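Long-range contacts in uncharacterized protein (Enterococcus faecalis, PDB 3L1W), which is of unknown function but belongs to the endonuclease/exonuclease/phosphatase family with a DNase I-like fold, and may act as a 3'-5' RNA exonuclease: residues R9-Y14 against R45-R50; L30-D35 against Y55-C60; V83-T88 against G115-T120; C108-L113 against N130-H135. One frame throughout, in Å; residues are numbered along the deposited sequence. Where two conformers were deposited one is given.

Contact 1 (R9-Y14 against R45-R50); sequences RVDTEY and RPNQVR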
# COMPACT_ATOMS: atom_id res chain seq x y z
N ARG A 9 -10.75 2.01 15.80
CA ARG A 9 -12.15 2.20 16.24
C ARG A 9 -12.62 1.18 17.28
O ARG A 9 -12.69 -0.03 17.02
CB ARG A 9 -13.11 2.28 15.04
CG ARG A 9 -14.60 2.30 15.41
CD ARG A 9 -15.04 3.59 16.09
NE ARG A 9 -16.51 3.64 16.14
CZ ARG A 9 -17.21 4.61 16.70
NH1 ARG A 9 -16.60 5.64 17.28
NH2 ARG A 9 -18.55 4.56 16.68
N VAL A 10 -12.95 1.69 18.46
CA VAL A 10 -13.34 0.83 19.57
C VAL A 10 -14.56 -0.00 19.17
O VAL A 10 -15.42 0.46 18.43
CB VAL A 10 -13.63 1.68 20.84
CG1 VAL A 10 -14.92 2.48 20.67
CG2 VAL A 10 -13.70 0.80 22.08
N ASP A 11 -14.61 -1.24 19.65
CA ASP A 11 -15.77 -2.09 19.43
C ASP A 11 -16.96 -1.46 20.15
O ASP A 11 -16.94 -1.29 21.37
CB ASP A 11 -15.49 -3.49 19.98
CG ASP A 11 -16.57 -4.50 19.63
OD1 ASP A 11 -17.42 -4.21 18.76
OD2 ASP A 11 -16.55 -5.60 20.23
N THR A 12 -17.99 -1.10 19.38
CA THR A 12 -19.19 -0.51 19.96
C THR A 12 -20.43 -0.87 19.15
O THR A 12 -20.39 -0.91 17.92
CB THR A 12 -19.08 1.02 20.07
OG1 THR A 12 -20.32 1.56 20.54
CG2 THR A 12 -18.74 1.65 18.72
N GLU A 13 -21.53 -1.13 19.84
CA GLU A 13 -22.76 -1.51 19.14
C GLU A 13 -23.34 -0.33 18.38
O GLU A 13 -24.19 -0.50 17.51
CB GLU A 13 -23.77 -2.12 20.11
CG GLU A 13 -23.38 -3.51 20.57
CD GLU A 13 -24.41 -4.15 21.47
OE1 GLU A 13 -25.43 -3.49 21.77
OE2 GLU A 13 -24.21 -5.31 21.87
N TYR A 14 -22.86 0.87 18.68
CA TYR A 14 -23.28 2.05 17.94
C TYR A 14 -22.97 1.91 16.44
O TYR A 14 -23.66 2.49 15.61
CB TYR A 14 -22.63 3.32 18.50
CG TYR A 14 -23.04 3.63 19.93
CD1 TYR A 14 -24.38 3.81 20.26
CD2 TYR A 14 -22.10 3.76 20.94
CE1 TYR A 14 -24.77 4.09 21.57
CE2 TYR A 14 -22.47 4.04 22.24
CZ TYR A 14 -23.80 4.21 22.55
OH TYR A 14 -24.17 4.49 23.85
N ARG A 45 -10.52 -2.71 22.88
CA ARG A 45 -10.99 -3.42 24.05
C ARG A 45 -10.34 -4.80 24.07
O ARG A 45 -9.69 -5.19 23.09
CB ARG A 45 -12.52 -3.50 24.02
CG ARG A 45 -13.18 -2.13 24.18
CD ARG A 45 -14.70 -2.20 24.21
NE ARG A 45 -15.17 -3.15 25.21
CZ ARG A 45 -15.10 -2.95 26.52
NH1 ARG A 45 -15.54 -3.88 27.36
NH2 ARG A 45 -14.58 -1.83 27.00
N PRO A 46 -10.49 -5.54 25.17
CA PRO A 46 -9.75 -6.81 25.28
C PRO A 46 -10.00 -7.78 24.13
O PRO A 46 -9.07 -8.46 23.69
CB PRO A 46 -10.24 -7.39 26.60
CG PRO A 46 -10.53 -6.16 27.43
CD PRO A 46 -11.12 -5.17 26.45
N ASN A 47 -11.24 -7.86 23.66
CA ASN A 47 -11.53 -8.75 22.54
C ASN A 47 -10.78 -8.35 21.27
O ASN A 47 -10.34 -9.20 20.50
CB ASN A 47 -13.04 -8.84 22.28
CG ASN A 47 -13.64 -7.54 21.81
OD1 ASN A 47 -13.37 -6.47 22.37
ND2 ASN A 47 -14.46 -7.61 20.77
N GLN A 48 -10.62 -7.05 21.05
CA GLN A 48 -9.89 -6.55 19.89
C GLN A 48 -8.40 -6.85 20.03
O GLN A 48 -7.74 -7.20 19.05
CB GLN A 48 -10.12 -5.04 19.74
CG GLN A 48 -11.59 -4.70 19.54
CD GLN A 48 -11.83 -3.20 19.49
OE1 GLN A 48 -12.09 -2.57 20.51
NE2 GLN A 48 -11.75 -2.62 18.29
N VAL A 49 -7.87 -6.75 21.24
CA VAL A 49 -6.48 -7.12 21.48
C VAL A 49 -6.29 -8.61 21.16
O VAL A 49 -5.33 -8.99 20.48
CB VAL A 49 -6.05 -6.82 22.92
CG1 VAL A 49 -4.64 -7.35 23.18
CG2 VAL A 49 -6.12 -5.32 23.17
N ARG A 50 -7.20 -9.44 21.65
CA ARG A 50 -7.14 -10.88 21.37
C ARG A 50 -7.14 -11.14 19.87
O ARG A 50 -6.37 -11.96 19.37
CB ARG A 50 -8.30 -11.63 22.03
CG ARG A 50 -8.21 -11.76 23.54
CD ARG A 50 -9.14 -12.86 24.06
NE ARG A 50 -10.56 -12.56 23.84
CZ ARG A 50 -11.25 -12.91 22.76
NH1 ARG A 50 -10.66 -13.56 21.77
NH2 ARG A 50 -12.54 -12.59 22.66
O HOH W 1 -15.72 -5.28 23.38

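Contact 2 (L30-D35 against Y55-C60); sequences LINFHD and YTTFTC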
# COMPACT_ATOMS: atom_id res chain seq x y z
N LEU A 30 -5.14 -5.69 6.69
CA LEU A 30 -4.45 -4.47 6.31
C LEU A 30 -3.10 -4.41 7.02
O LEU A 30 -2.07 -4.16 6.39
CB LEU A 30 -5.31 -3.24 6.65
CG LEU A 30 -4.79 -1.85 6.26
CD1 LEU A 30 -5.95 -0.86 6.24
CD2 LEU A 30 -3.69 -1.34 7.20
N ILE A 31 -3.13 -4.64 8.33
CA ILE A 31 -1.90 -4.66 9.13
C ILE A 31 -0.92 -5.70 8.58
O ILE A 31 0.27 -5.41 8.40
CB ILE A 31 -2.24 -4.91 10.62
CG1 ILE A 31 -3.02 -3.71 11.17
CG2 ILE A 31 -0.97 -5.18 11.42
CD1 ILE A 31 -3.73 -3.96 12.50
N ASN A 32 -1.39 -6.91 8.30
CA ASN A 32 -0.48 -7.94 7.80
C ASN A 32 0.15 -7.58 6.47
O ASN A 32 1.33 -7.87 6.23
CB ASN A 32 -1.18 -9.28 7.67
CG ASN A 32 -1.46 -9.92 9.01
OD1 ASN A 32 -0.88 -9.54 10.03
ND2 ASN A 32 -2.34 -10.91 9.02
N PHE A 33 -0.65 -6.97 5.60
CA PHE A 33 -0.20 -6.61 4.26
C PHE A 33 0.85 -5.50 4.27
O PHE A 33 1.86 -5.59 3.58
CB PHE A 33 -1.37 -6.22 3.36
CG PHE A 33 -0.95 -5.72 2.01
CD1 PHE A 33 -0.50 -6.61 1.04
CD2 PHE A 33 -0.99 -4.37 1.71
CE1 PHE A 33 -0.10 -6.15 -0.22
CE2 PHE A 33 -0.60 -3.90 0.45
CZ PHE A 33 -0.15 -4.78 -0.50
N HIS A 34 0.60 -4.45 5.04
CA HIS A 34 1.57 -3.36 5.11
C HIS A 34 2.85 -3.74 5.87
O HIS A 34 3.94 -3.25 5.52
CB HIS A 34 0.90 -2.07 5.58
CG HIS A 34 -0.09 -1.56 4.58
ND1 HIS A 34 0.29 -0.81 3.49
CD2 HIS A 34 -1.43 -1.75 4.47
CE1 HIS A 34 -0.78 -0.53 2.76
NE2 HIS A 34 -1.83 -1.10 3.33
N ASP A 35 2.71 -4.60 6.87
CA ASP A 35 3.84 -5.35 7.41
C ASP A 35 4.98 -4.45 7.90
O ASP A 35 6.15 -4.71 7.64
CB ASP A 35 4.36 -6.29 6.31
CG ASP A 35 5.31 -7.35 6.83
OD1 ASP A 35 5.14 -7.82 7.97
OD2 ASP A 35 6.21 -7.74 6.06
N TYR A 55 -4.99 -12.79 14.68
CA TYR A 55 -5.14 -12.62 13.23
C TYR A 55 -4.10 -11.74 12.55
O TYR A 55 -4.14 -11.58 11.34
CB TYR A 55 -6.56 -12.13 12.91
CG TYR A 55 -7.61 -13.14 13.28
CD1 TYR A 55 -7.82 -14.26 12.50
CD2 TYR A 55 -8.40 -12.96 14.41
CE1 TYR A 55 -8.78 -15.19 12.84
CE2 TYR A 55 -9.37 -13.89 14.76
CZ TYR A 55 -9.55 -15.01 13.96
OH TYR A 55 -10.49 -15.95 14.30
N THR A 56 -3.19 -11.15 13.31
CA THR A 56 -2.03 -10.52 12.69
C THR A 56 -0.78 -11.33 12.99
O THR A 56 -0.77 -12.22 13.87
CB THR A 56 -1.79 -9.04 13.13
OG1 THR A 56 -1.13 -9.02 14.40
CG2 THR A 56 -3.09 -8.25 13.20
N THR A 57 0.28 -11.00 12.27
CA THR A 57 1.55 -11.70 12.41
C THR A 57 2.43 -11.07 13.49
O THR A 57 3.54 -11.54 13.74
CB THR A 57 2.32 -11.63 11.08
OG1 THR A 57 2.47 -10.25 10.70
CG2 THR A 57 1.51 -12.34 9.98
N PHE A 58 1.92 -10.04 14.16
CA PHE A 58 2.74 -9.23 15.08
C PHE A 58 2.75 -9.67 16.54
O PHE A 58 1.78 -10.23 17.04
CB PHE A 58 2.28 -7.77 15.04
CG PHE A 58 2.64 -7.05 13.79
CD1 PHE A 58 1.88 -7.22 12.65
CD2 PHE A 58 3.73 -6.20 13.75
CE1 PHE A 58 2.22 -6.55 11.47
CE2 PHE A 58 4.07 -5.53 12.58
CZ PHE A 58 3.32 -5.71 11.43
N THR A 59 3.85 -9.38 17.22
CA THR A 59 3.88 -9.44 18.68
C THR A 59 3.10 -8.22 19.17
O THR A 59 3.18 -7.16 18.56
CB THR A 59 5.33 -9.42 19.20
OG1 THR A 59 6.00 -10.58 18.70
CG2 THR A 59 5.36 -9.46 20.72
N CYS A 60 2.34 -8.39 20.25
CA CYS A 60 1.45 -7.36 20.76
C CYS A 60 1.75 -7.01 22.20
O CYS A 60 1.61 -7.84 23.09
CB CYS A 60 0.00 -7.83 20.66
SG CYS A 60 -1.20 -6.61 21.23
O HOH W 2 2.72 -9.44 8.09

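Contact 3 (V83-T88 against G115-T120); sequences VQAIDT and GLFKET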
# COMPACT_ATOMS: atom_id res chain seq x y z
N VAL A 83 12.50 -5.47 15.12
CA VAL A 83 12.81 -4.70 16.32
C VAL A 83 12.57 -5.53 17.55
O VAL A 83 11.66 -6.37 17.57
CB VAL A 83 11.97 -3.41 16.44
CG1 VAL A 83 12.26 -2.45 15.28
CG2 VAL A 83 10.48 -3.75 16.50
N GLN A 84 13.36 -5.31 18.59
CA GLN A 84 13.16 -6.03 19.83
C GLN A 84 12.78 -5.05 20.93
O GLN A 84 13.34 -3.96 21.01
CB GLN A 84 14.43 -6.80 20.22
CG GLN A 84 14.79 -7.90 19.23
CD GLN A 84 15.49 -7.37 17.98
OE1 GLN A 84 16.44 -6.60 18.07
NE2 GLN A 84 15.02 -7.80 16.81
N ALA A 85 11.83 -5.44 21.77
CA ALA A 85 11.44 -4.60 22.89
C ALA A 85 12.37 -4.91 24.05
O ALA A 85 12.49 -6.07 24.46
CB ALA A 85 10.00 -4.86 23.29
N ILE A 86 13.03 -3.88 24.57
CA ILE A 86 13.91 -4.08 25.73
C ILE A 86 13.36 -3.51 27.03
O ILE A 86 13.86 -3.82 28.11
CB ILE A 86 15.34 -3.58 25.47
CG1 ILE A 86 15.35 -2.10 25.09
CG2 ILE A 86 15.99 -4.40 24.36
CD1 ILE A 86 16.75 -1.51 25.00
N ASP A 87 12.31 -2.69 26.93
CA ASP A 87 11.61 -2.18 28.11
C ASP A 87 10.23 -1.70 27.66
O ASP A 87 10.06 -1.32 26.49
CB ASP A 87 12.38 -1.01 28.73
CG ASP A 87 11.96 -0.72 30.17
OD1 ASP A 87 11.18 -1.50 30.75
OD2 ASP A 87 12.45 0.30 30.73
N THR A 88 9.26 -1.74 28.56
CA THR A 88 7.93 -1.23 28.25
C THR A 88 7.24 -0.73 29.52
O THR A 88 7.61 -1.12 30.63
CB THR A 88 7.05 -2.31 27.60
OG1 THR A 88 5.80 -1.73 27.19
CG2 THR A 88 6.78 -3.44 28.58
N GLY A 115 7.30 1.92 24.67
CA GLY A 115 8.27 0.84 24.58
C GLY A 115 9.63 1.37 24.18
O GLY A 115 9.74 2.30 23.38
N LEU A 116 10.67 0.78 24.76
CA LEU A 116 12.03 1.05 24.34
C LEU A 116 12.43 -0.12 23.46
O LEU A 116 12.35 -1.28 23.89
CB LEU A 116 12.96 1.17 25.55
CG LEU A 116 14.37 1.70 25.25
CD1 LEU A 116 14.30 3.17 24.80
CD2 LEU A 116 15.27 1.55 26.48
N PHE A 117 12.82 0.18 22.22
CA PHE A 117 13.07 -0.84 21.21
C PHE A 117 14.48 -0.73 20.67
O PHE A 117 15.15 0.30 20.83
CB PHE A 117 12.08 -0.68 20.04
CG PHE A 117 10.66 -1.05 20.38
CD1 PHE A 117 9.78 -0.10 20.87
CD2 PHE A 117 10.22 -2.35 20.21
CE1 PHE A 117 8.47 -0.44 21.18
CE2 PHE A 117 8.91 -2.71 20.52
CZ PHE A 117 8.04 -1.75 21.00
N LYS A 118 14.95 -1.80 20.04
CA LYS A 118 16.17 -1.72 19.25
C LYS A 118 15.94 -2.40 17.92
O LYS A 118 15.39 -3.50 17.87
CB LYS A 118 17.33 -2.43 19.95
CG LYS A 118 17.98 -1.65 21.06
CD LYS A 118 19.25 -2.37 21.49
CE LYS A 118 19.79 -1.81 22.79
NZ LYS A 118 20.86 -2.68 23.30
N GLU A 119 16.38 -1.76 16.84
CA GLU A 119 16.37 -2.42 15.54
C GLU A 119 17.39 -3.55 15.53
O GLU A 119 18.46 -3.42 16.11
CB GLU A 119 16.70 -1.42 14.43
CG GLU A 119 15.63 -0.39 14.19
CD GLU A 119 15.86 0.39 12.91
OE1 GLU A 119 15.63 -0.18 11.82
OE2 GLU A 119 16.28 1.57 13.00
N THR A 120 17.06 -4.64 14.85
CA THR A 120 17.95 -5.79 14.78
C THR A 120 19.39 -5.42 14.40
O THR A 120 20.35 -5.91 14.99
CB THR A 120 17.40 -6.83 13.79
OG1 THR A 120 16.09 -7.22 14.20
CG2 THR A 120 18.30 -8.06 13.75

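Contact 4 (C108-L113 against N130-H135); sequences CPRIAL and NVHLDH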
# COMPACT_ATOMS: atom_id res chain seq x y z
N CYS A 108 -12.38 11.04 31.14
CA CYS A 108 -12.22 9.62 31.40
C CYS A 108 -10.75 9.29 31.63
O CYS A 108 -9.88 10.09 31.29
CB CYS A 108 -12.75 8.80 30.22
SG CYS A 108 -11.79 9.00 28.69
N PRO A 109 -10.46 8.13 32.22
CA PRO A 109 -9.06 7.73 32.35
C PRO A 109 -8.44 7.61 30.96
O PRO A 109 -9.11 7.16 30.02
CB PRO A 109 -9.14 6.35 33.03
CG PRO A 109 -10.50 6.31 33.65
CD PRO A 109 -11.38 7.10 32.75
N ARG A 110 -7.20 8.06 30.83
CA ARG A 110 -6.46 7.92 29.59
C ARG A 110 -5.08 7.41 29.96
O ARG A 110 -4.55 7.78 31.01
CB ARG A 110 -6.31 9.26 28.87
CG ARG A 110 -7.61 9.84 28.37
CD ARG A 110 -7.98 9.28 27.02
NE ARG A 110 -9.31 9.72 26.62
CZ ARG A 110 -9.91 9.35 25.50
NH1 ARG A 110 -9.29 8.54 24.66
NH2 ARG A 110 -11.13 9.80 25.22
N ILE A 111 -4.51 6.58 29.11
CA ILE A 111 -3.16 6.11 29.37
C ILE A 111 -2.25 6.43 28.20
O ILE A 111 -2.70 6.71 27.09
CB ILE A 111 -3.11 4.60 29.64
CG1 ILE A 111 -3.64 3.82 28.44
CG2 ILE A 111 -3.89 4.25 30.92
CD1 ILE A 111 -3.18 2.37 28.41
N ALA A 112 -0.96 6.40 28.48
CA ALA A 112 0.03 6.31 27.42
C ALA A 112 0.75 4.99 27.59
O ALA A 112 1.01 4.53 28.71
CB ALA A 112 1.02 7.46 27.48
N LEU A 113 1.06 4.37 26.46
CA LEU A 113 1.77 3.10 26.43
C LEU A 113 3.07 3.36 25.69
O LEU A 113 3.06 3.91 24.59
CB LEU A 113 0.94 2.05 25.67
CG LEU A 113 1.58 0.68 25.39
CD1 LEU A 113 1.95 -0.03 26.69
CD2 LEU A 113 0.69 -0.21 24.50
N ASN A 130 2.91 5.69 22.39
CA ASN A 130 1.59 5.57 21.77
C ASN A 130 0.65 6.58 22.41
O ASN A 130 0.34 6.48 23.60
CB ASN A 130 1.05 4.15 21.97
CG ASN A 130 -0.21 3.88 21.17
OD1 ASN A 130 -0.92 4.81 20.78
ND2 ASN A 130 -0.51 2.60 20.94
N VAL A 131 0.22 7.55 21.61
CA VAL A 131 -0.61 8.67 22.05
C VAL A 131 -2.10 8.47 21.76
O VAL A 131 -2.48 8.15 20.64
CB VAL A 131 -0.18 9.95 21.28
CG1 VAL A 131 -1.10 11.11 21.61
CG2 VAL A 131 1.29 10.30 21.61
N HIS A 132 -2.96 8.66 22.77
CA HIS A 132 -4.38 8.88 22.49
C HIS A 132 -4.94 9.89 23.46
O HIS A 132 -5.27 9.55 24.60
CB HIS A 132 -5.19 7.58 22.55
CG HIS A 132 -6.57 7.72 21.98
ND1 HIS A 132 -7.53 6.74 22.07
CD2 HIS A 132 -7.14 8.75 21.30
CE1 HIS A 132 -8.64 7.15 21.48
NE2 HIS A 132 -8.43 8.36 21.00
N LEU A 133 -5.03 11.14 23.02
CA LEU A 133 -5.41 12.21 23.93
C LEU A 133 -6.92 12.33 24.01
O LEU A 133 -7.62 11.84 23.14
CB LEU A 133 -4.79 13.55 23.50
CG LEU A 133 -3.27 13.54 23.35
CD1 LEU A 133 -2.75 14.90 22.94
CD2 LEU A 133 -2.61 13.09 24.65
N ASP A 134 -7.40 13.00 25.07
CA ASP A 134 -8.82 13.15 25.33
C ASP A 134 -9.51 13.94 24.23
O ASP A 134 -8.96 14.90 23.71
CB ASP A 134 -9.00 13.87 26.67
CG ASP A 134 -10.14 13.31 27.49
OD1 ASP A 134 -10.10 12.11 27.83
OD2 ASP A 134 -11.07 14.07 27.80
N HIS A 135 -10.73 13.54 23.88
CA HIS A 135 -11.49 14.27 22.87
C HIS A 135 -12.26 15.45 23.46
O HIS A 135 -12.72 16.33 22.73
CB HIS A 135 -12.47 13.33 22.15
CG HIS A 135 -13.44 12.64 23.06
ND1 HIS A 135 -14.59 13.24 23.53
CD2 HIS A 135 -13.42 11.39 23.59
CE1 HIS A 135 -15.24 12.39 24.31
NE2 HIS A 135 -14.55 11.26 24.36
O HOH W 3 -1.33 8.20 25.11
O HOH W 4 -5.14 7.14 25.96

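Contact 1 (R9-Y14 against R45-R50)
At the N-terminal end of helix 46-55, the loop that follows strand 2-7 is pinned by side chains of the first helical turn. Gln48, three residues past the N-cap Arg45, does most of the work. Its chain runs straight beyond CG (chi2 176°), so the amide reaches the loop backbone. NE2 donates to Arg9 O at 3.0 Å, nearly in the plane of the amide. OE1 is gripped twice: Asp11 N lies 3.0 Å from it and Arg45 N 2.8 Å, both donors standing above the carbonyl plane. One amide thus fixes both the loop and the backbone N of the N-cap residue. Alongside, Asn47 ND2 meets Asp11 OD2 at 2.9 Å from above the carboxylate, and a water ties Asp11 OD2, Asn47 OD1 and Arg45 NE together. The apolar part is small: Val10 CG2, anti to its backbone N, crosses obliquely against Arg45 CG at 3.6 Å. Arg9 turns away to a salt bridge with Asp15. The contact ties the loop after strand 2-7 to the helix start that follows strand 38-44; Val10 N bonds to Glu43 OE1 of that strand, while Trp20 at the start of helix 20-34 packs against Asn47 and Gln48.

Contact 2 (L30-D35 against Y55-C60)
Asn32 reaches from the last turn of helix 20-34 across to the chain leaving helix 46-55. From CB the side chain swings so that CG lies anti to the carbonyl carbon and beside the backbone N (chi1 -73°), which brings the flat amide up to the backbone of Tyr55-Thr57. CG itself sits 3.8 Å from Thr56 CA. Beyond it the two branches part. OD1 accepts from Thr57 N at 2.9 Å, the donor standing 30° above the carbonyl plane, and lies close to Thr56 CA. ND2 turns the other way and donates to Tyr55 O at 3.0 Å, in the plane of that carbonyl and on a lone pair. With a bond at each end the amide is fixed in its rotation, and it spans the point where segment 55-60 leaves helical geometry at Thr56. There Thr56 forms an ST turn, its OG1 taking Phe58 N at 3.2 Å as well as bonding to Leu52 O, and the turn leads the chain into strand 59-64 at the edge of its sheet. Next to Asn32 on the helix, Ile31 CG2, anti to its backbone N, approaches Phe58 CE1 at 3.5 Å, and Asp35 CA lies at the ring edge, 4.1 Å from CZ. Leu77 of strand 73-78 also packs on Phe58. At the outer side a water donates to Asn32 O and Asp35 OD1 and accepts from Thr57 OG1. On the same helix, Phe33 stacks with Tyr193 of the second subunit.

Contact 3 (V83-T88 against G115-T120)
Phe117 anchors the close-packed face of this antiparallel strand pair. Its ring has Ala85 CB 3.7 Å from CE2 and Val83 CG2 4.0 Å from CD2, and meets Tyr78 of strand 73-78 edge-to-face, so this side looks into the sandwich. Backbone bonds hold the pair together: Gln84 N to Lys118 O at 2.8 Å and Lys118 N back to Gln84 O, each donor in the carbonyl plane. The regular spacing then breaks at a classic beta bulge, where Ile86 and Asp87 both stand opposite Leu116. Leu116 O takes Ile86 N at 2.8 Å, nearly along its C=O axis, and Asp87 N only weakly at 3.4 Å; Leu116 N returns a bond to Asp87 O. The extra residue fits because Ile86 has a psi of -13°, far from extended. The other face is more open toward its rim, where Ile86 is exposed and Lys118 partly so, although Leu116 is buried. Ile86 lays CD1 against Leu116 CD2 at 3.7 Å and crosses the extended Lys118 chain near CE at about a right angle. Gln84, bent at chi2 (79°), brings NE2 to Thr120 OG1 at 2.9 Å; NE2 also binds Glu80 O, and Thr120 OG1 binds Gln81 O.

Contact 4 (C108-L113 against N130-H135)
The salt bridge between Arg110 and Asp134 dominates: NE lies 2.8 Å from OD1, approaching from above the carboxylate, with the guanidinium and carboxylate planes perpendicular. A bend at chi2 (-84°) folds the arginine chain over the opposing segment. Asp134 is held from its other oxygen, since OD2 accepts from Gly107 N. The two ends of the guanidinium point at histidines. NH1 sits 3.5 Å above the centre of the His132 ring, the two planes 77° apart, so it comes tip-on to the ring face, while NH2 lies 3.2 Å from His135 CD2. Leu133 O lies over one face of the guanidinium, near its rim. These neighbours and the buried setting are consistent with a firmly positioned, charged arginine. Toward the strands, Asn130 N donates to Leu113 O at 2.8 Å, almost along the C=O axis. From there the strands part, and water takes up the backbone groups: one molecule joins Ile111 O, Asn130 O and His132 N, and a second links Ile111 O to His132 O. Leu113 CB packs on Asn130 CB at 4.3 Å beside their backbone bond, on the side that faces strand 73-78. The Asn130 amide continues across to the facing sheet, bonding Ile41 O and Gln42 NE2 of strand 38-44. His132 also packs on Asp166 and Asn168. The hairpin 111-119/126-132, opened here around waters, is part of the six-stranded sheet of the DNase I-like sandwich, its open end, away from the turn, close to the Gly-Asp-Phe-Asn segment that is a hallmark of this family.

In the fold
The contacts divide between the two halves of the sandwich. Contacts 1 and 2, with centres 17 Å apart, alternate along the chain: contact 1 ties the loop before helix 20-34 to the start of helix 46-55, and contact 2 the end of helix 20-34 to the chain leaving helix 46-55, both beside the seven-stranded sheet. They touch where Val49 packs on Cys60. Contacts 3 and 4, later and also interleaved, share strand 111-119 of the six-stranded sheet, bonded to strand 83-92 in one and strand 126-132 in the other; their centres are 21 Å apart. Contacts 1 and 4 approach to about 7 Å between nearest atoms, at the end of the sandwich where active sites of this family usually lie.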